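Local coordinates for protein methylmalonyl-CoA carboxyltransferase 12S subunit (Propionibacterium freudenreichii, PDB 1ON3) that transfers the carboxyl group of methylmalonyl-CoA to the biotin of the 1.3S subunit, as the hexameric core of the transcarboxylase complex, at residues Pro56-Glu61 against Arg89-Gly94; Asp83-Gly88 against Ala100-Thr105; Pro169-Ile174 against Phe191-Lys196; Ser253-Asn258 against Thr318-Val323. All blocks are in the same frame, centred on the assembly; numbering follows the deposited sequence.

Contact 1. Residues Pro56-Glu61 against Arg89-Gly94; sequences PHSFDE and RGTILG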
loop_
_atom_site.group_PDB
_atom_site.type_symbol
_atom_site.label_atom_id
_atom_site.label_comp_id
_atom_site.label_asym_id
_atom_site.label_seq_id
_atom_site.Cartn_x
_atom_site.Cartn_y
_atom_site.Cartn_z
ATOM N N PRO E 56 -32.267 -14.409 -22.047
ATOM C CA PRO E 56 -33.039 -15.653 -21.962
ATOM C C PRO E 56 -32.309 -16.774 -21.221
ATOM O O PRO E 56 -31.144 -17.058 -21.495
ATOM C CB PRO E 56 -33.275 -16.006 -23.427
ATOM C CG PRO E 56 -33.432 -14.663 -24.064
ATOM C CD PRO E 56 -32.309 -13.856 -23.414
ATOM N N HIS E 57 -33.011 -17.400 -20.282
ATOM C CA HIS E 57 -32.479 -18.511 -19.500
ATOM C C HIS E 57 -31.207 -18.238 -18.704
ATOM O O HIS E 57 -30.525 -19.178 -18.283
ATOM C CB HIS E 57 -32.249 -19.721 -20.412
ATOM C CG HIS E 57 -33.480 -20.156 -21.145
ATOM N ND1 HIS E 57 -33.846 -19.629 -22.365
ATOM C CD2 HIS E 57 -34.466 -21.018 -20.797
ATOM C CE1 HIS E 57 -35.003 -20.147 -22.737
ATOM N NE2 HIS E 57 -35.402 -20.991 -21.803
ATOM N N SER E 58 -30.895 -16.964 -18.474
ATOM C CA SER E 58 -29.688 -16.622 -17.730
ATOM C C SER E 58 -29.924 -16.486 -16.225
ATOM O O SER E 58 -28.980 -16.485 -15.439
ATOM C CB SER E 58 -29.092 -15.317 -18.262
ATOM O OG SER E 58 -29.886 -14.199 -17.900
ATOM N N PHE E 59 -31.177 -16.366 -15.819
ATOM C CA PHE E 59 -31.468 -16.197 -14.396
ATOM C C PHE E 59 -31.159 -17.423 -13.550
ATOM O O PHE E 59 -31.699 -18.503 -13.780
ATOM C CB PHE E 59 -32.924 -15.802 -14.192
ATOM C CG PHE E 59 -33.262 -15.494 -12.761
ATOM C CD1 PHE E 59 -32.505 -14.570 -12.042
ATOM C CD2 PHE E 59 -34.329 -16.124 -12.132
ATOM C CE1 PHE E 59 -32.814 -14.278 -10.708
ATOM C CE2 PHE E 59 -34.645 -15.839 -10.800
ATOM C CZ PHE E 59 -33.882 -14.913 -10.089
ATOM N N ASP E 60 -30.278 -17.242 -12.574
ATOM C CA ASP E 60 -29.885 -18.301 -11.654
ATOM C C ASP E 60 -30.416 -17.869 -10.282
ATOM O O ASP E 60 -29.778 -17.095 -9.570
ATOM C CB ASP E 60 -28.368 -18.410 -11.615
ATOM C CG ASP E 60 -27.893 -19.713 -11.027
ATOM O OD1 ASP E 60 -28.541 -20.211 -10.083
ATOM O OD2 ASP E 60 -26.860 -20.235 -11.504
ATOM N N GLU E 61 -31.583 -18.378 -9.907
ATOM C CA GLU E 61 -32.196 -17.977 -8.648
ATOM C C GLU E 61 -31.605 -18.527 -7.370
ATOM O O GLU E 61 -31.227 -19.696 -7.303
ATOM C CB GLU E 61 -33.688 -18.311 -8.677
ATOM C CG GLU E 61 -34.435 -17.836 -7.450
ATOM C CD GLU E 61 -35.935 -17.998 -7.611
ATOM O OE1 GLU E 61 -36.671 -17.559 -6.712
ATOM O OE2 GLU E 61 -36.364 -18.567 -8.639
ATOM N N ARG E 89 -28.710 -14.234 -9.894
ATOM C CA ARG E 89 -27.684 -13.766 -10.817
ATOM C C ARG E 89 -28.111 -14.081 -12.252
ATOM O O ARG E 89 -28.744 -15.101 -12.515
ATOM C CB ARG E 89 -26.363 -14.469 -10.470
ATOM C CG ARG E 89 -25.083 -13.932 -11.138
ATOM C CD ARG E 89 -24.830 -14.504 -12.533
ATOM N NE ARG E 89 -23.434 -14.334 -12.947
ATOM C CZ ARG E 89 -22.935 -14.769 -14.104
ATOM N NH1 ARG E 89 -23.721 -15.405 -14.968
ATOM N NH2 ARG E 89 -21.652 -14.569 -14.402
ATOM N N GLY E 90 -27.794 -13.182 -13.177
ATOM C CA GLY E 90 -28.132 -13.409 -14.570
ATOM C C GLY E 90 -27.184 -12.594 -15.420
ATOM O O GLY E 90 -26.165 -12.127 -14.913
ATOM N N THR E 91 -27.492 -12.430 -16.703
ATOM C CA THR E 91 -26.650 -11.618 -17.567
ATOM C C THR E 91 -27.528 -10.694 -18.399
ATOM O O THR E 91 -28.703 -10.985 -18.637
ATOM C CB THR E 91 -25.789 -12.470 -18.541
ATOM O OG1 THR E 91 -26.646 -13.186 -19.435
ATOM C CG2 THR E 91 -24.910 -13.455 -17.771
ATOM N N ILE E 92 -26.965 -9.562 -18.808
ATOM C CA ILE E 92 -27.684 -8.618 -19.660
ATOM C C ILE E 92 -26.688 -8.377 -20.789
ATOM O O ILE E 92 -25.589 -7.862 -20.570
ATOM C CB ILE E 92 -28.033 -7.312 -18.909
ATOM C CG1 ILE E 92 -29.113 -7.598 -17.848
ATOM C CG2 ILE E 92 -28.519 -6.254 -19.901
ATOM C CD1 ILE E 92 -29.431 -6.410 -16.919
ATOM N N LEU E 93 -27.068 -8.802 -21.989
ATOM C CA LEU E 93 -26.191 -8.705 -23.147
ATOM C C LEU E 93 -24.855 -9.349 -22.788
ATOM O O LEU E 93 -23.791 -8.814 -23.079
ATOM C CB LEU E 93 -26.014 -7.243 -23.573
ATOM C CG LEU E 93 -26.976 -6.798 -24.684
ATOM C CD1 LEU E 93 -28.413 -7.078 -24.286
ATOM C CD2 LEU E 93 -26.783 -5.314 -24.976
ATOM N N GLY E 94 -24.929 -10.500 -22.124
ATOM C CA GLY E 94 -23.728 -11.224 -21.739
ATOM C C GLY E 94 -23.029 -10.754 -20.477
ATOM O O GLY E 94 -22.199 -11.476 -19.932
HETATM O O HOH W 1 -26.210 -16.691 -15.593
#
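Asp60 and Arg89 pair through both backbone bonds of an antiparallel hydrogen-bonded pair. The amide N of Asp60 gives a short bond of 2.6 Å to the O of Arg89, nearly along the C=O axis, while Arg89 N reaches the O of Asp60 over 3.1 Å from above the plane of that carbonyl. The O of Arg89 also receives a CA-H...O contact from Phe59. One residue back, Ser58 O lies 3.2 Å from Arg89 O, two acceptors with no bond between them. A water gives a hydrogen bond to Ser58 O and accepts one from Arg89 NH1 in the guanidinium plane. Gly90 CA adds a CA-H...O contact to Ser58 O at 3.3 Å. The pairing joins the short edge strand 60-62 to strand 85-92 in the mixed sheet of the N-terminal half of this carboxyltransferase, a crotonase-type domain. Ahead of Asp60 the first segment is not yet a strand, and a side chain supplies the next bond: Ser58 OG, lying between its backbone N and carbonyl carbon (chi1 72°), accepts from Thr91 N over 3.2 Å in a nearly straight bond of 169°. The same OG hydrogen-bonds to the carbonyl of Asp55, whose carboxylate is bonded to Thr91 OG1 and to the amides of Leu93 and Gly94. Thr91 OG1 also packs 3.4 Å from Ser58 CB. The Phe59 ring lies against Leu50, Leu54 and Val86, with the amide N of Glu61 over the centre of one face. On the side where Asp60 and Arg89 project, both pack against Met505 of a neighbouring subunit.

Contact 2. Residues Asp83-Gly88 against Ala100-Thr105; sequences DGVVTG and ASQDFT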
loop_
_atom_site.group_PDB
_atom_site.type_symbol
_atom_site.label_atom_id
_atom_site.label_comp_id
_atom_site.label_asym_id
_atom_site.label_seq_id
_atom_site.Cartn_x
_atom_site.Cartn_y
_atom_site.Cartn_z
ATOM N N ASP E 83 -40.465 -15.397 0.462
ATOM C CA ASP E 83 -40.642 -14.280 1.390
ATOM C C ASP E 83 -40.926 -12.978 0.635
ATOM O O ASP E 83 -40.634 -11.878 1.116
ATOM C CB ASP E 83 -39.474 -14.051 2.352
ATOM C CG ASP E 83 -39.956 -13.406 3.639
ATOM O OD1 ASP E 83 -39.227 -12.653 4.317
ATOM O OD2 ASP E 83 -41.127 -13.672 3.964
ATOM N N GLY E 84 -41.509 -13.116 -0.550
ATOM C CA GLY E 84 -41.875 -11.953 -1.328
ATOM C C GLY E 84 -40.824 -11.299 -2.210
ATOM O O GLY E 84 -41.077 -10.215 -2.716
ATOM N N VAL E 85 -39.650 -11.908 -2.379
ATOM C CA VAL E 85 -38.648 -11.319 -3.272
ATOM C C VAL E 85 -37.907 -12.410 -4.046
ATOM O O VAL E 85 -37.572 -13.466 -3.499
ATOM C CB VAL E 85 -37.626 -10.435 -2.505
ATOM C CG1 VAL E 85 -36.616 -11.313 -1.753
ATOM C CG2 VAL E 85 -36.897 -9.497 -3.495
ATOM N N VAL E 86 -37.691 -12.170 -5.335
ATOM C CA VAL E 86 -36.990 -13.128 -6.191
ATOM C C VAL E 86 -35.607 -12.543 -6.411
ATOM O O VAL E 86 -35.481 -11.439 -6.936
ATOM C CB VAL E 86 -37.715 -13.306 -7.544
ATOM C CG1 VAL E 86 -37.025 -14.400 -8.366
ATOM C CG2 VAL E 86 -39.178 -13.675 -7.300
ATOM N N THR E 87 -34.583 -13.285 -6.000
ATOM C CA THR E 87 -33.203 -12.830 -6.081
ATOM C C THR E 87 -32.271 -13.811 -6.784
ATOM O O THR E 87 -32.429 -15.033 -6.690
ATOM C CB THR E 87 -32.643 -12.593 -4.676
ATOM O OG1 THR E 87 -32.695 -13.820 -3.943
ATOM C CG2 THR E 87 -33.463 -11.532 -3.924
ATOM N N GLY E 88 -31.275 -13.273 -7.478
ATOM C CA GLY E 88 -30.347 -14.151 -8.157
ATOM C C GLY E 88 -29.348 -13.442 -9.037
ATOM O O GLY E 88 -29.170 -12.223 -8.950
ATOM N N ALA E 100 -32.829 -8.236 -7.813
ATOM C CA ALA E 100 -33.873 -8.578 -6.853
ATOM C C ALA E 100 -35.180 -8.056 -7.437
ATOM O O ALA E 100 -35.203 -7.030 -8.125
ATOM C CB ALA E 100 -33.601 -7.928 -5.510
ATOM N N SER E 101 -36.276 -8.752 -7.169
ATOM C CA SER E 101 -37.552 -8.323 -7.725
ATOM C C SER E 101 -38.637 -8.636 -6.705
ATOM O O SER E 101 -38.896 -9.803 -6.414
ATOM C CB SER E 101 -37.797 -9.062 -9.047
ATOM O OG SER E 101 -38.912 -8.557 -9.756
ATOM N N GLN E 102 -39.244 -7.596 -6.145
ATOM C CA GLN E 102 -40.290 -7.775 -5.139
ATOM C C GLN E 102 -41.577 -8.285 -5.753
ATOM O O GLN E 102 -41.973 -7.873 -6.850
ATOM C CB GLN E 102 -40.555 -6.461 -4.391
ATOM C CG GLN E 102 -39.461 -6.112 -3.395
ATOM C CD GLN E 102 -39.737 -4.832 -2.627
ATOM O OE1 GLN E 102 -40.069 -3.809 -3.219
ATOM N NE2 GLN E 102 -39.580 -4.880 -1.305
ATOM N N ASP E 103 -42.232 -9.180 -5.015
ATOM C CA ASP E 103 -43.468 -9.795 -5.462
ATOM C C ASP E 103 -44.638 -9.233 -4.660
ATOM O O ASP E 103 -44.918 -9.676 -3.538
ATOM C CB ASP E 103 -43.384 -11.312 -5.277
ATOM C CG ASP E 103 -44.564 -12.036 -5.880
ATOM O OD1 ASP E 103 -45.516 -11.363 -6.317
ATOM O OD2 ASP E 103 -44.540 -13.282 -5.913
ATOM N N PHE E 104 -45.311 -8.247 -5.245
ATOM C CA PHE E 104 -46.455 -7.618 -4.605
ATOM C C PHE E 104 -47.617 -8.593 -4.332
ATOM O O PHE E 104 -48.429 -8.343 -3.446
ATOM C CB PHE E 104 -46.964 -6.463 -5.471
ATOM C CG PHE E 104 -48.032 -5.643 -4.808
ATOM C CD1 PHE E 104 -47.703 -4.723 -3.816
ATOM C CD2 PHE E 104 -49.377 -5.834 -5.131
ATOM C CE1 PHE E 104 -48.681 -4.009 -3.149
ATOM C CE2 PHE E 104 -50.372 -5.123 -4.466
ATOM C CZ PHE E 104 -50.023 -4.208 -3.472
ATOM N N THR E 105 -47.709 -9.685 -5.088
ATOM C CA THR E 105 -48.797 -10.658 -4.877
ATOM C C THR E 105 -48.638 -11.429 -3.570
ATOM O O THR E 105 -49.536 -12.168 -3.156
ATOM C CB THR E 105 -48.889 -11.704 -6.022
ATOM O OG1 THR E 105 -47.796 -12.630 -5.928
ATOM C CG2 THR E 105 -48.867 -11.015 -7.380
#
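Val85 and Gln102 face each other as a non-hydrogen-bonded pair in the antiparallel hairpin formed by strands 85-92 and 95-102. Val86 and Ser101 follow as the hydrogen-bonded pair, with Val86 N to Ser101 O at 2.9 Å and Ser101 N to Val86 O at 2.8 Å; the first is almost straight, the second bent to 131° at the hydrogen. Toward the open end of the hairpin, Asp103 N adds a bond to the O of Gly84. Followed outward, Val85 CB stands 4.2 Å from Ser101 O, and Val85 CG2, anti to the backbone N, leans over the partner strand: it lies 3.6 Å from that same oxygen and 4.2 Å from both Ala100 CB and Gln102 CG. Thr87 CG2 meets Ala100 CB at 3.9 Å, so the Ala100 methyl is touched by both Val85 and Thr87. Past the strand, the CB of Asp103 packs on Gly84 O, and its OD1 accepts from the OG1 and N of Thr105, both donors coming from the same face of the carboxylate; the hydrogen bond from Thr105 N makes this an Asx turn. That turn carries Phe104, which touches the bound methylmalonyl-CoA. On the face bearing Val85, Thr87 and Gln102 runs helix 113-129, whose Gln115 bonds to Gln102 NE2, while Gln102 OE1 accepts from the amide of Asp138. Helix 46-53 covers the other face, with Leu50 against Val86 and Ser101 and the carbonyl of Ala46 bonded to Ser101 OG; strand 133-139 lies alongside strand 95-102.

Contact 3. Residues Pro169-Ile174 against Phe191-Lys196; sequences PQIAII and FIIMTK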
loop_
_atom_site.group_PDB
_atom_site.type_symbol
_atom_site.label_atom_id
_atom_site.label_comp_id
_atom_site.label_asym_id
_atom_site.label_seq_id
_atom_site.Cartn_x
_atom_site.Cartn_y
_atom_site.Cartn_z
ATOM N N PRO E 169 -22.454 -0.329 -9.886
ATOM C CA PRO E 169 -23.631 0.499 -10.171
ATOM C C PRO E 169 -24.886 -0.124 -9.577
ATOM O O PRO E 169 -25.030 -1.346 -9.589
ATOM C CB PRO E 169 -23.688 0.525 -11.702
ATOM C CG PRO E 169 -22.302 0.149 -12.132
ATOM C CD PRO E 169 -21.913 -0.901 -11.132
ATOM N N GLN E 170 -25.783 0.719 -9.061
ATOM C CA GLN E 170 -27.033 0.255 -8.463
ATOM C C GLN E 170 -28.191 0.995 -9.115
ATOM O O GLN E 170 -28.248 2.227 -9.078
ATOM C CB GLN E 170 -27.053 0.530 -6.951
ATOM C CG GLN E 170 -25.939 -0.110 -6.156
ATOM C CD GLN E 170 -26.027 0.255 -4.691
ATOM O OE1 GLN E 170 -26.813 -0.333 -3.948
ATOM N NE2 GLN E 170 -25.237 1.249 -4.271
ATOM N N ILE E 171 -29.095 0.230 -9.723
ATOM C CA ILE E 171 -30.255 0.761 -10.428
ATOM C C ILE E 171 -31.561 0.299 -9.768
ATOM O O ILE E 171 -31.798 -0.896 -9.586
ATOM C CB ILE E 171 -30.231 0.295 -11.910
ATOM C CG1 ILE E 171 -28.975 0.851 -12.590
ATOM C CG2 ILE E 171 -31.486 0.763 -12.654
ATOM C CD1 ILE E 171 -28.690 0.250 -13.983
ATOM N N ALA E 172 -32.404 1.254 -9.407
ATOM C CA ALA E 172 -33.672 0.922 -8.790
ATOM C C ALA E 172 -34.794 1.171 -9.785
ATOM O O ALA E 172 -34.797 2.185 -10.489
ATOM C CB ALA E 172 -33.881 1.769 -7.556
ATOM N N ILE E 173 -35.734 0.238 -9.858
ATOM C CA ILE E 173 -36.893 0.408 -10.732
ATOM C C ILE E 173 -38.128 0.295 -9.840
ATOM O O ILE E 173 -38.397 -0.776 -9.292
ATOM C CB ILE E 173 -36.978 -0.689 -11.832
ATOM C CG1 ILE E 173 -35.712 -0.698 -12.686
ATOM C CG2 ILE E 173 -38.172 -0.423 -12.740
ATOM C CD1 ILE E 173 -34.744 -1.810 -12.318
ATOM N N ILE E 174 -38.846 1.403 -9.663
ATOM C CA ILE E 174 -40.053 1.408 -8.844
ATOM C C ILE E 174 -41.182 1.097 -9.809
ATOM O O ILE E 174 -41.476 1.899 -10.705
ATOM C CB ILE E 174 -40.347 2.790 -8.207
ATOM C CG1 ILE E 174 -39.058 3.479 -7.762
ATOM C CG2 ILE E 174 -41.317 2.595 -7.027
ATOM C CD1 ILE E 174 -38.275 2.752 -6.733
ATOM N N PHE E 191 -29.469 5.321 -9.672
ATOM C CA PHE E 191 -30.530 5.795 -10.544
ATOM C C PHE E 191 -31.871 5.183 -10.228
ATOM O O PHE E 191 -31.967 3.975 -10.016
ATOM C CB PHE E 191 -30.222 5.481 -12.006
ATOM C CG PHE E 191 -28.971 6.127 -12.504
ATOM C CD1 PHE E 191 -27.758 5.448 -12.467
ATOM C CD2 PHE E 191 -28.996 7.433 -12.954
ATOM C CE1 PHE E 191 -26.572 6.076 -12.878
ATOM C CE2 PHE E 191 -27.826 8.066 -13.360
ATOM C CZ PHE E 191 -26.613 7.384 -13.322
ATOM N N ILE E 192 -32.906 6.020 -10.199
ATOM C CA ILE E 192 -34.258 5.523 -9.969
ATOM C C ILE E 192 -35.094 5.666 -11.238
ATOM O O ILE E 192 -35.222 6.774 -11.767
ATOM C CB ILE E 192 -34.996 6.298 -8.857
ATOM C CG1 ILE E 192 -34.274 6.120 -7.519
ATOM C CG2 ILE E 192 -36.442 5.786 -8.760
ATOM C CD1 ILE E 192 -34.866 6.988 -6.394
ATOM N N ILE E 193 -35.634 4.545 -11.729
ATOM C CA ILE E 193 -36.516 4.529 -12.898
ATOM C C ILE E 193 -37.871 4.229 -12.281
ATOM O O ILE E 193 -38.018 3.226 -11.594
ATOM C CB ILE E 193 -36.192 3.384 -13.881
ATOM C CG1 ILE E 193 -34.793 3.578 -14.467
ATOM C CG2 ILE E 193 -37.205 3.370 -15.017
ATOM C CD1 ILE E 193 -34.230 2.293 -15.065
ATOM N N MET E 194 -38.846 5.096 -12.526
ATOM C CA MET E 194 -40.175 4.947 -11.950
ATOM C C MET E 194 -41.246 4.870 -13.035
ATOM O O MET E 194 -41.292 5.732 -13.913
ATOM C CB MET E 194 -40.427 6.151 -11.041
ATOM C CG MET E 194 -41.448 5.959 -9.980
ATOM S SD MET E 194 -41.437 7.323 -8.791
ATOM C CE MET E 194 -43.094 7.054 -8.127
ATOM N N THR E 195 -42.114 3.855 -12.983
ATOM C CA THR E 195 -43.169 3.730 -13.989
ATOM C C THR E 195 -44.364 4.596 -13.599
ATOM O O THR E 195 -44.458 5.059 -12.455
ATOM C CB THR E 195 -43.684 2.292 -14.124
ATOM O OG1 THR E 195 -44.463 1.965 -12.967
ATOM C CG2 THR E 195 -42.524 1.315 -14.267
ATOM N N LYS E 196 -45.282 4.806 -14.540
ATOM C CA LYS E 196 -46.454 5.630 -14.252
ATOM C C LYS E 196 -47.497 4.904 -13.399
ATOM O O LYS E 196 -48.519 5.477 -13.023
ATOM C CB LYS E 196 -47.061 6.165 -15.558
ATOM C CG LYS E 196 -46.192 7.266 -16.141
ATOM C CD LYS E 196 -46.783 7.940 -17.360
ATOM C CE LYS E 196 -45.915 9.143 -17.743
ATOM N NZ LYS E 196 -46.422 9.875 -18.931
#
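Two parallel strands, 170-175 and 191-195, run side by side in the buried interior of the N-terminal sheet, the axes of the two short segments 4.6 Å apart at closest and turned by 17°. Bonds alternate between the strands: Ala172 N gives to Phe191 O, Ala172 O takes the N of Ile193 at 2.8 Å, Ile193 O takes the N of Ile174, and Ile174 O takes the N of Thr195. A weak bond from Phe191 N to Gln170 O opens the ladder. On the face of Ile171 and Ile173, Ile193 CD1 touches both, 4.0 Å from Ile171 CG2 and 4.1 Å from Ile173 CG1. Ile173 and Ile193 lie side by side and point the same way, whereas Ile171 meets Ile193 at a slant. On the opposite face Ile174 CG1 approaches Ile192 CG2 to 3.6 Å, and Ile174 CB rests 3.8 Å from Met194 CG. Met194 CG comes there because it is anti to its backbone N (chi1 -157°). Strand 133-139 flanks 170-175, as 236-238 flanks 191-195, in the succession of parallel strands belonging to a crotonase-type core. Helix 241-253 covers the face of Ile171, Ile173 and Phe191 through Leu251 and Ala244, and the Phe191 ring meets Phe356 of helix 344-359 edge-to-face.

Contact 4. Residues Ser253-Asn258 against Thr318-Val323; sequences SFLPQN and TAFARV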
loop_
_atom_site.group_PDB
_atom_site.type_symbol
_atom_site.label_atom_id
_atom_site.label_comp_id
_atom_site.label_asym_id
_atom_site.label_seq_id
_atom_site.Cartn_x
_atom_site.Cartn_y
_atom_site.Cartn_z
ATOM N N SER E 253 -25.974 0.053 -20.374
ATOM C CA SER E 253 -25.017 -0.006 -21.483
ATOM C C SER E 253 -23.922 1.056 -21.432
ATOM O O SER E 253 -22.867 0.871 -22.034
ATOM C CB SER E 253 -25.746 0.069 -22.840
ATOM O OG SER E 253 -26.209 1.379 -23.144
ATOM N N PHE E 254 -24.160 2.165 -20.722
ATOM C CA PHE E 254 -23.156 3.227 -20.606
ATOM C C PHE E 254 -22.225 3.002 -19.420
ATOM O O PHE E 254 -21.204 3.688 -19.275
ATOM C CB PHE E 254 -23.814 4.607 -20.397
ATOM C CG PHE E 254 -24.550 5.133 -21.600
ATOM C CD1 PHE E 254 -25.932 4.971 -21.713
ATOM C CD2 PHE E 254 -23.860 5.781 -22.620
ATOM C CE1 PHE E 254 -26.619 5.442 -22.832
ATOM C CE2 PHE E 254 -24.523 6.260 -23.738
ATOM C CZ PHE E 254 -25.922 6.088 -23.848
ATOM N N LEU E 255 -22.566 2.034 -18.577
ATOM C CA LEU E 255 -21.800 1.801 -17.359
ATOM C C LEU E 255 -20.866 0.608 -17.299
ATOM O O LEU E 255 -21.107 -0.432 -17.906
ATOM C CB LEU E 255 -22.762 1.694 -16.157
ATOM C CG LEU E 255 -23.934 2.687 -16.133
ATOM C CD1 LEU E 255 -24.870 2.393 -14.940
ATOM C CD2 LEU E 255 -23.382 4.104 -16.045
ATOM N N PRO E 256 -19.779 0.753 -16.542
ATOM C CA PRO E 256 -18.813 -0.334 -16.379
ATOM C C PRO E 256 -19.439 -1.327 -15.387
ATOM O O PRO E 256 -20.469 -1.027 -14.768
ATOM C CB PRO E 256 -17.615 0.374 -15.775
ATOM C CG PRO E 256 -18.278 1.447 -14.915
ATOM C CD PRO E 256 -19.335 1.973 -15.839
ATOM N N GLN E 257 -18.839 -2.508 -15.254
ATOM C CA GLN E 257 -19.325 -3.505 -14.312
ATOM C C GLN E 257 -19.115 -3.043 -12.874
ATOM O O GLN E 257 -19.955 -3.292 -12.000
ATOM C CB GLN E 257 -18.572 -4.814 -14.503
ATOM C CG GLN E 257 -18.958 -5.576 -15.744
ATOM C CD GLN E 257 -20.393 -6.058 -15.678
ATOM O OE1 GLN E 257 -21.311 -5.377 -16.132
ATOM N NE2 GLN E 257 -20.593 -7.235 -15.089
ATOM N N ASN E 258 -17.983 -2.383 -12.632
ATOM C CA ASN E 258 -17.623 -1.906 -11.299
ATOM C C ASN E 258 -16.626 -0.755 -11.411
ATOM O O ASN E 258 -16.242 -0.370 -12.519
ATOM C CB ASN E 258 -17.025 -3.056 -10.478
ATOM C CG ASN E 258 -15.832 -3.686 -11.154
ATOM O OD1 ASN E 258 -14.782 -3.073 -11.256
ATOM N ND2 ASN E 258 -15.993 -4.923 -11.630
ATOM N N THR E 318 -28.275 17.005 -18.355
ATOM C CA THR E 318 -27.268 16.011 -17.952
ATOM C C THR E 318 -27.657 14.790 -18.776
ATOM O O THR E 318 -28.810 14.338 -18.721
ATOM C CB THR E 318 -27.329 15.646 -16.443
ATOM O OG1 THR E 318 -28.686 15.351 -16.061
ATOM C CG2 THR E 318 -26.763 16.786 -15.593
ATOM N N ALA E 319 -26.715 14.263 -19.552
ATOM C CA ALA E 319 -27.022 13.115 -20.393
ATOM C C ALA E 319 -25.826 12.214 -20.663
ATOM O O ALA E 319 -24.692 12.672 -20.743
ATOM C CB ALA E 319 -27.598 13.600 -21.731
ATOM N N PHE E 320 -26.095 10.925 -20.804
ATOM C CA PHE E 320 -25.042 9.981 -21.138
ATOM C C PHE E 320 -25.005 9.897 -22.666
ATOM O O PHE E 320 -26.049 9.929 -23.328
ATOM C CB PHE E 320 -25.349 8.589 -20.583
ATOM C CG PHE E 320 -25.094 8.444 -19.114
ATOM C CD1 PHE E 320 -26.122 8.086 -18.248
ATOM C CD2 PHE E 320 -23.817 8.625 -18.595
ATOM C CE1 PHE E 320 -25.872 7.903 -16.874
ATOM C CE2 PHE E 320 -23.559 8.448 -17.237
ATOM C CZ PHE E 320 -24.583 8.086 -16.374
ATOM N N ALA E 321 -23.807 9.781 -23.224
ATOM C CA ALA E 321 -23.662 9.662 -24.662
ATOM C C ALA E 321 -22.344 8.986 -24.923
ATOM O O ALA E 321 -21.672 8.528 -23.994
ATOM C CB ALA E 321 -23.674 11.031 -25.308
ATOM N N ARG E 322 -21.961 8.930 -26.190
ATOM C CA ARG E 322 -20.697 8.321 -26.534
ATOM C C ARG E 322 -19.954 9.117 -27.589
ATOM O O ARG E 322 -20.562 9.758 -28.459
ATOM C CB ARG E 322 -20.912 6.890 -27.030
ATOM C CG ARG E 322 -21.250 5.891 -25.921
ATOM C CD ARG E 322 -21.464 4.504 -26.484
ATOM N NE ARG E 322 -21.966 3.588 -25.464
ATOM C CZ ARG E 322 -23.241 3.255 -25.304
ATOM N NH1 ARG E 322 -24.177 3.758 -26.099
ATOM N NH2 ARG E 322 -23.578 2.411 -24.337
ATOM N N VAL E 323 -18.633 9.109 -27.478
ATOM C CA VAL E 323 -17.797 9.764 -28.469
ATOM C C VAL E 323 -16.802 8.687 -28.870
ATOM O O VAL E 323 -16.046 8.194 -28.038
ATOM C CB VAL E 323 -17.060 10.998 -27.900
ATOM C CG1 VAL E 323 -16.156 11.594 -28.989
ATOM C CG2 VAL E 323 -18.085 12.055 -27.451
HETATM O O HOH W 2 -26.676 2.300 -25.771
#
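Ser253 and Phe254 take hold of Arg322 from two directions, where the chain leaving helix 241-253 of the N-terminal half meets strand 316-323 in the sheet of the C-terminal half, the two halves being a domain duplication. Ser253 offers two oxygens to one nitrogen: Arg322 NH2 gives a hydrogen bond to Ser253 OG at 3.1 Å, with the oxygen in the guanidinium plane, and a weak, bent one to the carbonyl O. OG is also bonded to the carbonyl of Lys250, and a water donates to it while accepting from Arg322 NH1, so both terminal nitrogens of the guanidinium are engaged at its edge. Phe254 comes next and is sandwiched. Over one face of the Phe254 ring lies the Arg322 guanidinium in a cation-pi stack, with centres 4.0 Å apart and planes at 12°. Arg322 is extended as far as NE, and chi4 of 98° then turns CZ so that the group lies flat. Over the opposite face, Phe320 CB makes a CH-pi contact with the centre of the Phe254 ring at 3.7 Å, while the two phenyl rings, only slightly tilted from each other, are so displaced that they share little face. Ala321 CA packs 3.6 Å from Phe254 CE2. The backbone O of Phe254 is bonded to Ser327 OG of strand 326-333. The tip of Leu255 comes to strand 316-323: the side chain crosses that of Phe320 at about a right angle, both lying against Phe356 of helix 344-359, and Leu255 CD2 comes to 4.2 Å from Phe320 CZ.

From the N terminus, the chain passes 56-61, 83-88, 89-94 and 100-105 in turn, so contacts 1 and 2 cross. They share strand 85-92: contact 1 closes a loop that brings edge strand 60-62 beside it, and contact 2 is the hairpin to 95-102. The two touch directly, Phe59 CZ lying 3.6 Å from Val86 CG1. Contact 3 follows in series, further across the same sheet, closing a 16-residue connection between parallel strands. Contact 4 comes last and spans the longest separation, joining the N-terminal half to the second sheet. It abuts contact 3, with Phe191 CZ 3.7 Å from Phe320 CE1 and Pro169 packed on the 255-257 loop.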